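Local structure of vacuolar aminopeptidase 1 (Saccharomyces cerevisiae, 5JGF) at residues 346-351 with 361-366; 355-360 with 401-406; 377-382 with 427-432. The protein removes amino acids, preferably neutral or hydrophobic ones, from the N-terminus of peptides and proteins as a zinc-dependent dodecameric enzyme of the yeast vacuole. All blocks are in the same frame, centred on the assembly; numbering follows the deposited sequence.

Contact 1 (346-351 with 361-366); sequences NHLYNP and HFPVPN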
ATOM      1  N   ASN D 346      17.074 -11.363  36.089  1.00 12.05           N
ATOM      2  CA  ASN D 346      17.205 -11.585  34.660  1.00 12.91           C
ATOM      3  C   ASN D 346      16.062 -12.502  34.234  1.00 13.13           C
ATOM      4  O   ASN D 346      15.163 -12.789  35.030  1.00 12.63           O
ATOM      5  CB  ASN D 346      18.578 -12.161  34.280  1.00 14.14           C
ATOM      6  CG  ASN D 346      19.153 -13.062  35.343  1.00 16.83           C
ATOM      7  OD1 ASN D 346      18.452 -13.887  35.916  1.00 17.34           O
ATOM      8  ND2 ASN D 346      20.452 -12.920  35.599  1.00 18.20           N
ATOM      9  N   HIS D 347      16.095 -12.982  33.000  1.00 12.37           N
ATOM     10  CA  HIS D 347      14.982 -13.767  32.480  1.00 12.48           C
ATOM     11  C   HIS D 347      14.994 -15.282  32.535  1.00 12.02           C
ATOM     12  O   HIS D 347      15.870 -15.929  31.964  1.00 11.82           O
ATOM     13  CB  HIS D 347      14.730 -13.356  31.027  1.00 11.29           C
ATOM     14  CG  HIS D 347      14.604 -11.879  30.829  1.00 13.35           C
ATOM     15  ND1 HIS D 347      13.478 -11.172  31.195  1.00 13.78           N
ATOM     16  CD2 HIS D 347      15.467 -10.971  30.312  1.00 15.73           C
ATOM     17  CE1 HIS D 347      13.652  -9.893  30.910  1.00 14.71           C
ATOM     18  NE2 HIS D 347      14.851  -9.745  30.375  1.00 15.45           N
ATOM     19  N   LEU D 348      13.995 -15.846  33.207  1.00 11.95           N
ATOM     20  CA  LEU D 348      13.845 -17.291  33.258  1.00 12.20           C
ATOM     21  C   LEU D 348      13.347 -17.711  31.881  1.00 13.84           C
ATOM     22  O   LEU D 348      12.620 -16.966  31.223  1.00 12.09           O
ATOM     23  CB  LEU D 348      12.782 -17.705  34.278  1.00 13.46           C
ATOM     24  CG  LEU D 348      13.175 -17.952  35.730  1.00 14.96           C
ATOM     25  CD1 LEU D 348      11.916 -18.273  36.539  1.00 12.05           C
ATOM     26  CD2 LEU D 348      14.166 -19.109  35.803  1.00 12.89           C
ATOM     27  N   TYR D 349      13.739 -18.900  31.448  1.00 12.89           N
ATOM     28  CA  TYR D 349      13.283 -19.424  30.172  1.00 14.41           C
ATOM     29  C   TYR D 349      11.757 -19.506  30.217  1.00 13.65           C
ATOM     30  O   TYR D 349      11.194 -20.044  31.170  1.00 13.03           O
ATOM     31  CB  TYR D 349      13.846 -20.829  29.967  1.00 13.59           C
ATOM     32  CG  TYR D 349      13.412 -21.495  28.681  1.00 14.15           C
ATOM     33  CD1 TYR D 349      13.959 -21.115  27.457  1.00 16.51           C
ATOM     34  CD2 TYR D 349      12.464 -22.518  28.691  1.00 15.00           C
ATOM     35  CE1 TYR D 349      13.575 -21.745  26.267  1.00 18.03           C
ATOM     36  CE2 TYR D 349      12.072 -23.151  27.509  1.00 17.13           C
ATOM     37  CZ  TYR D 349      12.633 -22.759  26.304  1.00 17.62           C
ATOM     38  OH  TYR D 349      12.260 -23.386  25.136  1.00 21.08           O
ATOM     39  N   ASN D 350      11.087 -18.956  29.207  1.00 14.14           N
ATOM     40  CA  ASN D 350       9.625 -19.034  29.135  1.00 13.09           C
ATOM     41  C   ASN D 350       9.380 -20.064  28.034  1.00 13.02           C
ATOM     42  O   ASN D 350       9.631 -19.792  26.862  1.00 13.01           O
ATOM     43  CB  ASN D 350       9.011 -17.689  28.734  1.00 11.26           C
ATOM     44  CG  ASN D 350       7.492 -17.724  28.732  1.00 12.19           C
ATOM     45  OD1 ASN D 350       6.891 -18.727  28.347  1.00 10.37           O
ATOM     46  ND2 ASN D 350       6.864 -16.628  29.152  1.00 12.33           N
ATOM     47  N   PRO D 351       8.888 -21.260  28.398  1.00 13.29           N
ATOM     48  CA  PRO D 351       8.630 -22.332  27.430  1.00 13.61           C
ATOM     49  C   PRO D 351       7.697 -22.023  26.267  1.00 13.83           C
ATOM     50  O   PRO D 351       7.727 -22.718  25.250  1.00 14.63           O
ATOM     51  CB  PRO D 351       8.111 -23.470  28.310  1.00 13.41           C
ATOM     52  CG  PRO D 351       7.380 -22.741  29.393  1.00 13.95           C
ATOM     53  CD  PRO D 351       8.339 -21.612  29.722  1.00 12.71           C
ATOM     54  N   HIS D 361      22.069 -20.629  26.991  1.00 14.18           N
ATOM     55  CA  HIS D 361      22.232 -19.364  27.704  1.00 14.01           C
ATOM     56  C   HIS D 361      20.944 -18.842  28.336  1.00 13.23           C
ATOM     57  O   HIS D 361      20.600 -17.668  28.195  1.00 13.17           O
ATOM     58  CB  HIS D 361      22.805 -18.278  26.786  1.00 13.76           C
ATOM     59  CG  HIS D 361      24.149 -18.609  26.214  1.00 14.77           C
ATOM     60  ND1 HIS D 361      24.320 -19.510  25.186  1.00 14.74           N
ATOM     61  CD2 HIS D 361      25.385 -18.141  26.514  1.00 15.25           C
ATOM     62  CE1 HIS D 361      25.602 -19.581  24.874  1.00 14.72           C
ATOM     63  NE2 HIS D 361      26.270 -18.761  25.664  1.00 14.46           N
ATOM     64  N   PHE D 362      20.219 -19.724  29.013  1.00 13.15           N
ATOM     65  CA  PHE D 362      19.013 -19.317  29.714  1.00 13.41           C
ATOM     66  C   PHE D 362      18.922 -20.120  31.002  1.00 12.95           C
ATOM     67  O   PHE D 362      19.383 -21.263  31.068  1.00 14.85           O
ATOM     68  CB  PHE D 362      17.751 -19.504  28.849  1.00 14.31           C
ATOM     69  CG  PHE D 362      17.500 -20.922  28.410  1.00 13.84           C
ATOM     70  CD1 PHE D 362      17.070 -21.885  29.317  1.00 14.55           C
ATOM     71  CD2 PHE D 362      17.675 -21.285  27.077  1.00 16.44           C
ATOM     72  CE1 PHE D 362      16.812 -23.194  28.904  1.00 16.53           C
ATOM     73  CE2 PHE D 362      17.419 -22.592  26.651  1.00 16.19           C
ATOM     74  CZ  PHE D 362      16.987 -23.546  27.565  1.00 16.40           C
ATOM     75  N   PRO D 363      18.366 -19.513  32.059  1.00 12.80           N
ATOM     76  CA  PRO D 363      18.214 -20.164  33.360  1.00 11.77           C
ATOM     77  C   PRO D 363      16.847 -20.819  33.534  1.00 13.19           C
ATOM     78  O   PRO D 363      15.899 -20.515  32.810  1.00 11.68           O
ATOM     79  CB  PRO D 363      18.406 -19.009  34.328  1.00 12.26           C
ATOM     80  CG  PRO D 363      17.681 -17.895  33.616  1.00 11.78           C
ATOM     81  CD  PRO D 363      18.135 -18.059  32.170  1.00 11.17           C
ATOM     82  N   VAL D 364      16.762 -21.725  34.501  1.00 12.54           N
ATOM     83  CA  VAL D 364      15.515 -22.402  34.815  1.00 13.19           C
ATOM     84  C   VAL D 364      15.273 -22.187  36.306  1.00 13.21           C
ATOM     85  O   VAL D 364      16.167 -21.747  37.029  1.00 12.60           O
ATOM     86  CB  VAL D 364      15.580 -23.906  34.477  1.00 14.69           C
ATOM     87  CG1 VAL D 364      15.802 -24.078  32.975  1.00 13.09           C
ATOM     88  CG2 VAL D 364      16.696 -24.584  35.261  1.00 15.24           C
ATOM     89  N   PRO D 365      14.061 -22.490  36.787  1.00 13.45           N
ATOM     90  CA  PRO D 365      13.742 -22.301  38.205  1.00 13.66           C
ATOM     91  C   PRO D 365      14.421 -23.228  39.211  1.00 14.22           C
ATOM     92  O   PRO D 365      14.783 -24.359  38.895  1.00 12.84           O
ATOM     93  CB  PRO D 365      12.222 -22.478  38.247  1.00 15.39           C
ATOM     94  CG  PRO D 365      11.777 -22.246  36.815  1.00 15.32           C
ATOM     95  CD  PRO D 365      12.867 -22.899  36.030  1.00 13.36           C
ATOM     96  N   ASN D 366      14.579 -22.712  40.426  1.00 12.88           N
ATOM     97  CA  ASN D 366      15.123 -23.454  41.560  1.00 13.65           C
ATOM     98  C   ASN D 366      16.487 -24.120  41.427  1.00 14.60           C
ATOM     99  O   ASN D 366      16.722 -25.187  42.001  1.00 14.70           O
ATOM    100  CB  ASN D 366      14.080 -24.487  41.995  1.00 13.49           C
ATOM    101  CG  ASN D 366      12.714 -23.861  42.204  1.00 13.59           C
ATOM    102  OD1 ASN D 366      12.586 -22.854  42.897  1.00 14.80           O
ATOM    103  ND2 ASN D 366      11.688 -24.450  41.601  1.00 12.37           N
TER

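Contact 2 (355-360 with 401-406); sequences EVYLKN and QYFQIK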
ATOM      1  N   GLU D 355      11.651 -19.230  20.883  1.00 17.67           N
ATOM      2  CA  GLU D 355      12.355 -18.497  19.841  1.00 19.29           C
ATOM      3  C   GLU D 355      13.115 -17.242  20.278  1.00 17.95           C
ATOM      4  O   GLU D 355      13.907 -16.701  19.501  1.00 17.78           O
ATOM      5  CB  GLU D 355      11.379 -18.142  18.707  1.00 19.70           C
ATOM      6  CG  GLU D 355      10.339 -17.067  19.029  1.00 21.23           C
ATOM      7  CD  GLU D 355       9.185 -17.554  19.907  1.00 19.11           C
ATOM      8  OE1 GLU D 355       9.104 -18.759  20.218  1.00 18.88           O
ATOM      9  OE2 GLU D 355       8.347 -16.713  20.283  1.00 22.81           O
ATOM     10  N   VAL D 356      12.888 -16.765  21.501  1.00 16.62           N
ATOM     11  CA  VAL D 356      13.597 -15.569  21.956  1.00 17.47           C
ATOM     12  C   VAL D 356      14.693 -15.880  22.972  1.00 16.96           C
ATOM     13  O   VAL D 356      15.396 -14.978  23.431  1.00 17.50           O
ATOM     14  CB  VAL D 356      12.639 -14.512  22.571  1.00 17.51           C
ATOM     15  CG1 VAL D 356      11.564 -14.136  21.566  1.00 17.01           C
ATOM     16  CG2 VAL D 356      12.021 -15.035  23.853  1.00 18.15           C
ATOM     17  N   TYR D 357      14.835 -17.153  23.327  1.00 16.28           N
ATOM     18  CA  TYR D 357      15.865 -17.543  24.279  1.00 15.39           C
ATOM     19  C   TYR D 357      17.037 -18.233  23.593  1.00 15.78           C
ATOM     20  O   TYR D 357      16.857 -19.089  22.726  1.00 16.05           O
ATOM     21  CB  TYR D 357      15.278 -18.437  25.371  1.00 15.08           C
ATOM     22  CG  TYR D 357      14.405 -17.679  26.348  1.00 15.33           C
ATOM     23  CD1 TYR D 357      13.042 -17.489  26.102  1.00 15.46           C
ATOM     24  CD2 TYR D 357      14.949 -17.114  27.502  1.00 15.29           C
ATOM     25  CE1 TYR D 357      12.244 -16.754  26.987  1.00 15.28           C
ATOM     26  CE2 TYR D 357      14.161 -16.379  28.391  1.00 16.63           C
ATOM     27  CZ  TYR D 357      12.811 -16.204  28.128  1.00 16.56           C
ATOM     28  OH  TYR D 357      12.034 -15.486  29.011  1.00 17.34           O
ATOM     29  N   LEU D 358      18.241 -17.843  23.992  1.00 14.04           N
ATOM     30  CA  LEU D 358      19.470 -18.381  23.419  1.00 13.75           C
ATOM     31  C   LEU D 358      19.829 -19.745  23.993  1.00 15.62           C
ATOM     32  O   LEU D 358      20.030 -19.892  25.200  1.00 12.92           O
ATOM     33  CB  LEU D 358      20.617 -17.395  23.663  1.00 13.12           C
ATOM     34  CG  LEU D 358      22.014 -17.786  23.171  1.00 14.75           C
ATOM     35  CD1 LEU D 358      22.014 -17.940  21.653  1.00 15.15           C
ATOM     36  CD2 LEU D 358      23.007 -16.713  23.597  1.00 13.51           C
ATOM     37  N   LYS D 359      19.909 -20.741  23.117  1.00 14.84           N
ATOM     38  CA  LYS D 359      20.246 -22.095  23.527  1.00 17.72           C
ATOM     39  C   LYS D 359      21.538 -22.077  24.339  1.00 17.18           C
ATOM     40  O   LYS D 359      22.508 -21.419  23.961  1.00 16.59           O
ATOM     41  CB  LYS D 359      20.409 -22.991  22.297  1.00 19.95           C
ATOM     42  CG  LYS D 359      20.639 -24.459  22.618  1.00 26.25           C
ATOM     43  CD  LYS D 359      20.640 -25.301  21.349  1.00 32.55           C
ATOM     44  CE  LYS D 359      20.859 -26.774  21.665  1.00 37.47           C
ATOM     45  NZ  LYS D 359      19.808 -27.300  22.575  1.00 42.24           N
ATOM     46  N   ASN D 360      21.525 -22.804  25.452  1.00 16.44           N
ATOM     47  CA  ASN D 360      22.659 -22.906  26.368  1.00 16.01           C
ATOM     48  C   ASN D 360      22.931 -21.631  27.155  1.00 16.61           C
ATOM     49  O   ASN D 360      23.910 -21.561  27.903  1.00 15.51           O
ATOM     50  CB  ASN D 360      23.931 -23.326  25.623  1.00 17.12           C
ATOM     51  CG  ASN D 360      23.817 -24.712  25.021  1.00 19.77           C
ATOM     52  OD1 ASN D 360      23.299 -25.632  25.656  1.00 20.94           O
ATOM     53  ND2 ASN D 360      24.310 -24.873  23.798  1.00 19.47           N
ATOM     54  N   GLN D 401      23.951 -20.209  36.674  1.00 15.35           N
ATOM     55  CA  GLN D 401      23.309 -20.334  35.369  1.00 14.59           C
ATOM     56  C   GLN D 401      23.720 -19.156  34.501  1.00 14.59           C
ATOM     57  O   GLN D 401      24.332 -18.207  34.986  1.00 13.06           O
ATOM     58  CB  GLN D 401      21.788 -20.352  35.520  1.00 13.79           C
ATOM     59  CG  GLN D 401      21.284 -21.328  36.564  1.00 14.35           C
ATOM     60  CD  GLN D 401      19.789 -21.528  36.472  1.00 14.80           C
ATOM     61  OE1 GLN D 401      19.304 -22.267  35.615  1.00 12.45           O
ATOM     62  NE2 GLN D 401      19.048 -20.859  37.347  1.00 12.54           N
ATOM     63  N   TYR D 402      23.375 -19.219  33.220  1.00 14.04           N
ATOM     64  CA  TYR D 402      23.727 -18.159  32.281  1.00 13.37           C
ATOM     65  C   TYR D 402      22.530 -17.554  31.568  1.00 14.13           C
ATOM     66  O   TYR D 402      21.546 -18.240  31.292  1.00 12.12           O
ATOM     67  CB  TYR D 402      24.614 -18.695  31.155  1.00 14.86           C
ATOM     68  CG  TYR D 402      26.049 -19.036  31.466  1.00 16.08           C
ATOM     69  CD1 TYR D 402      26.636 -18.719  32.690  1.00 17.26           C
ATOM     70  CD2 TYR D 402      26.838 -19.649  30.496  1.00 17.96           C
ATOM     71  CE1 TYR D 402      27.985 -19.008  32.934  1.00 17.67           C
ATOM     72  CE2 TYR D 402      28.170 -19.938  30.722  1.00 20.04           C
ATOM     73  CZ  TYR D 402      28.741 -19.618  31.939  1.00 19.73           C
ATOM     74  OH  TYR D 402      30.072 -19.905  32.135  1.00 22.86           O
ATOM     75  N   PHE D 403      22.630 -16.262  31.269  1.00 13.30           N
ATOM     76  CA  PHE D 403      21.631 -15.594  30.454  1.00 14.15           C
ATOM     77  C   PHE D 403      22.324 -14.590  29.547  1.00 13.76           C
ATOM     78  O   PHE D 403      23.082 -13.730  30.007  1.00 14.37           O
ATOM     79  CB  PHE D 403      20.549 -14.853  31.243  1.00 15.17           C
ATOM     80  CG  PHE D 403      19.577 -14.124  30.341  1.00 15.74           C
ATOM     81  CD1 PHE D 403      19.811 -12.806  29.958  1.00 16.05           C
ATOM     82  CD2 PHE D 403      18.511 -14.806  29.759  1.00 15.12           C
ATOM     83  CE1 PHE D 403      19.006 -12.179  28.999  1.00 17.34           C
ATOM     84  CE2 PHE D 403      17.700 -14.191  28.799  1.00 16.79           C
ATOM     85  CZ  PHE D 403      17.950 -12.876  28.418  1.00 15.32           C
ATOM     86  N   GLN D 404      22.080 -14.738  28.248  1.00 13.31           N
ATOM     87  CA  GLN D 404      22.604 -13.840  27.226  1.00 14.03           C
ATOM     88  C   GLN D 404      21.542 -13.849  26.131  1.00 13.20           C
ATOM     89  O   GLN D 404      20.879 -14.862  25.925  1.00 13.65           O
ATOM     90  CB  GLN D 404      23.947 -14.327  26.660  1.00 13.25           C
ATOM     91  CG  GLN D 404      24.517 -13.385  25.582  1.00 13.72           C
ATOM     92  CD  GLN D 404      25.992 -13.618  25.289  1.00 16.51           C
ATOM     93  OE1 GLN D 404      26.799 -13.785  26.206  1.00 16.07           O
ATOM     94  NE2 GLN D 404      26.353 -13.610  24.009  1.00 14.15           N
ATOM     95  N   ILE D 405      21.369 -12.726  25.444  1.00 14.03           N
ATOM     96  CA  ILE D 405      20.363 -12.641  24.386  1.00 14.82           C
ATOM     97  C   ILE D 405      20.836 -13.285  23.091  1.00 15.69           C
ATOM     98  O   ILE D 405      22.034 -13.452  22.871  1.00 14.87           O
ATOM     99  CB  ILE D 405      20.003 -11.170  24.064  1.00 13.86           C
ATOM    100  CG1 ILE D 405      21.241 -10.439  23.530  1.00 15.50           C
ATOM    101  CG2 ILE D 405      19.463 -10.475  25.309  1.00 13.43           C
ATOM    102  CD1 ILE D 405      20.936  -9.095  22.875  1.00 15.61           C
ATOM    103  N   LYS D 406      19.887 -13.662  22.238  1.00 15.74           N
ATOM    104  CA  LYS D 406      20.239 -14.228  20.941  1.00 15.24           C
ATOM    105  C   LYS D 406      20.774 -13.043  20.145  1.00 14.89           C
ATOM    106  O   LYS D 406      20.427 -11.895  20.436  1.00 14.94           O
ATOM    107  CB  LYS D 406      18.994 -14.816  20.262  1.00 15.24           C
ATOM    108  CG  LYS D 406      18.415 -16.016  21.005  1.00 17.23           C
ATOM    109  CD  LYS D 406      17.152 -16.559  20.346  1.00 18.71           C
ATOM    110  CE  LYS D 406      17.424 -17.109  18.954  1.00 19.71           C
ATOM    111  NZ  LYS D 406      16.219 -17.792  18.386  1.00 21.17           N
TER
HETATM  112  O   HOH W   1      17.247 -13.077  23.389  1.00 16.71           O
HETATM  113  O   HOH W   2      15.964 -20.031  20.217  1.00 19.63           O
HETATM  114  O   HOH W   3      18.625 -16.586  26.444  1.00 15.14           O

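Contact 3 (377-382 with 427-432); sequences GHMATD and TIDLGI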
ATOM      1  N   GLY D 377      28.091  -4.286  25.906  1.00 15.26           N
ATOM      2  CA  GLY D 377      27.964  -3.267  26.933  1.00 15.65           C
ATOM      3  C   GLY D 377      26.705  -3.162  27.770  1.00 15.96           C
ATOM      4  O   GLY D 377      26.623  -2.270  28.617  1.00 15.81           O
ATOM      5  N   HIS D 378      25.727  -4.040  27.560  1.00 15.40           N
ATOM      6  CA  HIS D 378      24.506  -3.969  28.360  1.00 17.03           C
ATOM      7  C   HIS D 378      24.754  -4.465  29.782  1.00 17.11           C
ATOM      8  O   HIS D 378      24.053  -4.071  30.715  1.00 16.63           O
ATOM      9  CB  HIS D 378      23.380  -4.780  27.716  1.00 19.14           C
ATOM     10  CG  HIS D 378      22.977  -4.274  26.369  1.00 23.28           C
ATOM     11  ND1 HIS D 378      23.621  -4.653  25.210  1.00 25.58           N
ATOM     12  CD2 HIS D 378      22.034  -3.375  25.998  1.00 26.20           C
ATOM     13  CE1 HIS D 378      23.094  -4.009  24.185  1.00 25.68           C
ATOM     14  NE2 HIS D 378      22.129  -3.227  24.635  1.00 27.59           N
ATOM     15  N   MET D 379      25.748  -5.337  29.930  1.00 15.17           N
ATOM     16  CA  MET D 379      26.129  -5.889  31.233  1.00 15.63           C
ATOM     17  C   MET D 379      27.625  -5.614  31.405  1.00 14.88           C
ATOM     18  O   MET D 379      28.354  -5.541  30.422  1.00 15.94           O
ATOM     19  CB  MET D 379      25.885  -7.399  31.272  1.00 14.15           C
ATOM     20  CG  MET D 379      24.436  -7.822  31.031  1.00 16.24           C
ATOM     21  SD  MET D 379      23.309  -7.216  32.302  1.00 19.08           S
ATOM     22  CE  MET D 379      21.815  -6.964  31.338  1.00 19.24           C
ATOM     23  N   ALA D 380      28.077  -5.464  32.645  1.00 14.91           N
ATOM     24  CA  ALA D 380      29.490  -5.182  32.918  1.00 15.61           C
ATOM     25  C   ALA D 380      30.321  -6.455  33.100  1.00 15.63           C
ATOM     26  O   ALA D 380      31.553  -6.399  33.172  1.00 14.12           O
ATOM     27  CB  ALA D 380      29.610  -4.307  34.158  1.00 14.03           C
ATOM     28  N   THR D 381      29.639  -7.593  33.171  1.00 15.16           N
ATOM     29  CA  THR D 381      30.277  -8.896  33.357  1.00 15.50           C
ATOM     30  C   THR D 381      31.426  -9.143  32.375  1.00 17.42           C
ATOM     31  O   THR D 381      31.274  -8.945  31.165  1.00 16.12           O
ATOM     32  CB  THR D 381      29.238 -10.028  33.203  1.00 15.24           C
ATOM     33  OG1 THR D 381      28.148  -9.797  34.104  1.00 15.59           O
ATOM     34  CG2 THR D 381      29.863 -11.385  33.513  1.00 17.16           C
ATOM     35  N   ASP D 382      32.575  -9.566  32.899  1.00 15.57           N
ATOM     36  CA  ASP D 382      33.737  -9.854  32.060  1.00 16.76           C
ATOM     37  C   ASP D 382      34.264 -11.262  32.344  1.00 16.64           C
ATOM     38  O   ASP D 382      33.741 -11.962  33.217  1.00 16.62           O
ATOM     39  CB  ASP D 382      34.848  -8.810  32.265  1.00 17.67           C
ATOM     40  CG  ASP D 382      35.382  -8.778  33.691  1.00 20.28           C
ATOM     41  OD1 ASP D 382      35.077  -9.699  34.476  1.00 18.63           O
ATOM     42  OD2 ASP D 382      36.122  -7.826  34.020  1.00 20.24           O
ATOM     43  N   THR D 427      33.011  -5.272  37.904  1.00 14.02           N
ATOM     44  CA  THR D 427      31.609  -5.441  38.260  1.00 13.33           C
ATOM     45  C   THR D 427      31.005  -6.629  37.522  1.00 12.77           C
ATOM     46  O   THR D 427      31.264  -6.831  36.336  1.00 12.86           O
ATOM     47  CB  THR D 427      30.832  -4.158  37.908  1.00 14.04           C
ATOM     48  OG1 THR D 427      31.388  -3.059  38.644  1.00 15.45           O
ATOM     49  CG2 THR D 427      29.350  -4.304  38.232  1.00 13.59           C
ATOM     50  N   ILE D 428      30.201  -7.408  38.237  1.00 11.94           N
ATOM     51  CA  ILE D 428      29.570  -8.590  37.672  1.00 12.49           C
ATOM     52  C   ILE D 428      28.053  -8.477  37.735  1.00 13.43           C
ATOM     53  O   ILE D 428      27.477  -8.343  38.816  1.00 12.28           O
ATOM     54  CB  ILE D 428      30.008  -9.849  38.448  1.00 16.76           C
ATOM     55  CG1 ILE D 428      31.538  -9.903  38.495  1.00 20.79           C
ATOM     56  CG2 ILE D 428      29.442 -11.107  37.790  1.00 17.55           C
ATOM     57  CD1 ILE D 428      32.092 -10.620  39.700  1.00 22.02           C
ATOM     58  N   ASP D 429      27.408  -8.518  36.573  1.00 12.53           N
ATOM     59  CA  ASP D 429      25.955  -8.449  36.524  1.00 12.13           C
ATOM     60  C   ASP D 429      25.395  -9.860  36.623  1.00 12.57           C
ATOM     61  O   ASP D 429      25.773 -10.746  35.860  1.00 12.48           O
ATOM     62  CB  ASP D 429      25.489  -7.785  35.223  1.00 14.23           C
ATOM     63  CG  ASP D 429      25.411  -6.271  35.337  1.00 12.74           C
ATOM     64  OD1 ASP D 429      24.481  -5.768  36.005  1.00 15.03           O
ATOM     65  OD2 ASP D 429      26.282  -5.588  34.765  1.00 14.70           O
ATOM     66  N   LEU D 430      24.505 -10.063  37.587  1.00 12.31           N
ATOM     67  CA  LEU D 430      23.877 -11.357  37.800  1.00 11.48           C
ATOM     68  C   LEU D 430      22.605 -11.121  38.593  1.00 12.29           C
ATOM     69  O   LEU D 430      22.291  -9.989  38.949  1.00 13.89           O
ATOM     70  CB  LEU D 430      24.819 -12.288  38.576  1.00 11.67           C
ATOM     71  CG  LEU D 430      25.518 -11.747  39.832  1.00 12.98           C
ATOM     72  CD1 LEU D 430      24.508 -11.434  40.921  1.00 14.74           C
ATOM     73  CD2 LEU D 430      26.526 -12.791  40.329  1.00 13.86           C
ATOM     74  N   GLY D 431      21.869 -12.185  38.872  1.00 12.13           N
ATOM     75  CA  GLY D 431      20.651 -12.010  39.631  1.00 13.58           C
ATOM     76  C   GLY D 431      19.817 -13.262  39.666  1.00 13.41           C
ATOM     77  O   GLY D 431      20.199 -14.290  39.111  1.00 13.16           O
ATOM     78  N   ILE D 432      18.683 -13.173  40.347  1.00 11.33           N
ATOM     79  CA  ILE D 432      17.760 -14.287  40.449  1.00 13.00           C
ATOM     80  C   ILE D 432      16.842 -14.121  39.245  1.00 13.66           C
ATOM     81  O   ILE D 432      16.265 -13.053  39.046  1.00 13.75           O
ATOM     82  CB  ILE D 432      16.944 -14.201  41.757  1.00 13.44           C
ATOM     83  CG1 ILE D 432      17.899 -14.247  42.958  1.00 14.05           C
ATOM     84  CG2 ILE D 432      15.933 -15.343  41.824  1.00 12.50           C
ATOM     85  CD1 ILE D 432      17.227 -14.002  44.306  1.00 15.25           C
TER
HETATM   86  O   HOH W   4      33.403  -4.981  35.039  1.00 14.08           O
HETATM   87  O   HOH W   5      32.818  -9.048  35.703  1.00 16.34           O

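Contact 1 (346-351 with 361-366)
The backbone N of Tyr349 donates to the carbonyl O of Pro363 at 3.0 Å, the one hydrogen bond between 346-351 and 361-366. It is close to straight, 168° at the hydrogen. The loop leaving strand 339-347 and an irregular segment are thus pinned at one point, and apolar groups do the rest. Tyr349 has CG anti to its backbone N (chi1 179°), which brings its ring alongside that of Phe362, the two side chains pointing the same way. They form a face-to-face stack with centroids 4.3 Å apart and planes inclined by 28°. The overlap is unequal: CD1 of Tyr349 stands over the centre of the phenylalanine ring, while CZ of Phe362 lies over the tyrosine ring toward its rim. Leu348 works through its two methyls, CD2 pressing on the backbone of Val364 at 3.3 Å from its C and CD1 resting 4.0 Å from CG of Pro365. His347, which probably binds substrate as in related enzymes, turns its imidazole away from this interface toward His169 and Phe170 of a neighbouring subunit. Its carbonyl O faces the Pro363 ring instead, 3.1 Å from CD, and finds no polar partner anywhere in the model. The chemistry is therefore lopsided: one backbone bond, a ring stack and the packing of Leu348 hold the segments together, and the buried His347 carbonyl probably costs some of that stability.

Contact 2 (355-360 with 401-406)
Two torsions shape the reach of Lys406 toward 355-360: CG lies anti to its own carbonyl carbon (chi1 -66°), and a bend at chi3 (64°) turns CE out of the line of the chain. The aliphatic part then lies against backbone, with CG 3.5 Å from CA of Leu358, and the ammonium meets the end of the 3-10 turn. There NZ donates to the carbonyl O of Glu355 at 2.8 Å, from 44° above the carbonyl plane. NZ also donates to water 2, which lies close to the O of Tyr357. Two more waters bridge the backbones: water 1 joins Lys406 N to Val356 O, and water 3 takes the hydrogen of Leu358 N and gives one to Gln404 O. Leu358 supplies the apolar counterpart, its CB 3.7 Å from CG of Lys406 and its CD2 4.0 Å from CB of Gln404; CB and CD2 also lie against the carbonyl oxygens of Gln404 and Ile405. An alanine in place of Lys406 would probably leave the Glu355 carbonyl and water 2 without their ammonium partner and open a gap beside Leu358. Farther along, CE2 of Tyr357 comes to the edge of the Phe403 ring, 4.2 Å from its CE2. Strand 400-403 borders the mixed sheet next to strand 369-372, Tyr402 OH bonds Glu390 of helix 383-396, and Leu358 packs on Glu181 of another neighbouring subunit.

Contact 3 (377-382 with 427-432)
Asp429 reaches from strand 426-434 into the bend at 379-381, and each of its atoms has a neighbour. CB lies 3.7 Å from SD of Met379, whose side chain crosses the aspartate at about a right angle, and 3.5 Å from OG1 of Thr381. With chi1 at -87°, CG stands anti to the carbonyl carbon, and it too has the sulfur beside it. At the tip the two oxygens part company. OD2 accepts from the backbone N of Ala380 at 2.8 Å, in an almost perfectly straight bond (177°) that arrives on the anti side, near the carboxylate plane. OD1 is held by the hydroxyls of Thr414 and Ser342, which lie outside the two segments. Three groups thus fix the rotation of the carboxylate and would probably stabilise its negative charge. The return bond shows reciprocity between side chain and backbone: Asp429 N donates to OG1 of Thr381 at 2.9 Å, more bent at 141°, and the same hydroxyl bonds the O of Ser372. Earlier in the strand, CB of Ala380 packs 3.9 Å from CB of Thr427. Two waters link the backbones: water 4 accepts from Thr427 N and lies near Ala380 O, while water 5 accepts from Asp382 N and donates to Thr427 O. Asp382 is the N-cap of helix 383-396, bonding Gly385 N through OD1 and forming a salt bridge to Arg426 through OD2. The helix belongs to a beta-alpha-beta crossover between the parallel neighbours 369-372 and 400-403, and Asp429, its side chain about 5 Å from that of the zinc ligand Asp344, has a place consistent with a role behind the first shell of the two-zinc site of this M18 peptidase.

All three contacts join loops to the same end of the mixed sheet, but differ in place and chemistry. Contacts 1 and 2 are largely buried, contact 2 with an edge toward the surface at Glu355 and Lys406. They touch through Leu348 O to Tyr357 OH, a weak bond, and Val364 N to Gln401 OE1; both also meet the same neighbouring subunit. Contact 1 relies on ring stacking and proline packing, contact 2 on a lysine and bridging waters. Contact 3, partly buried, lies farther inside the sheet, on the strand beside 339-347, and is carried by a carboxylate and a hydroxyl. It meets contact 1 through Asn346, whereas the nearest atoms of contacts 2 and 3 are about 6 Å apart.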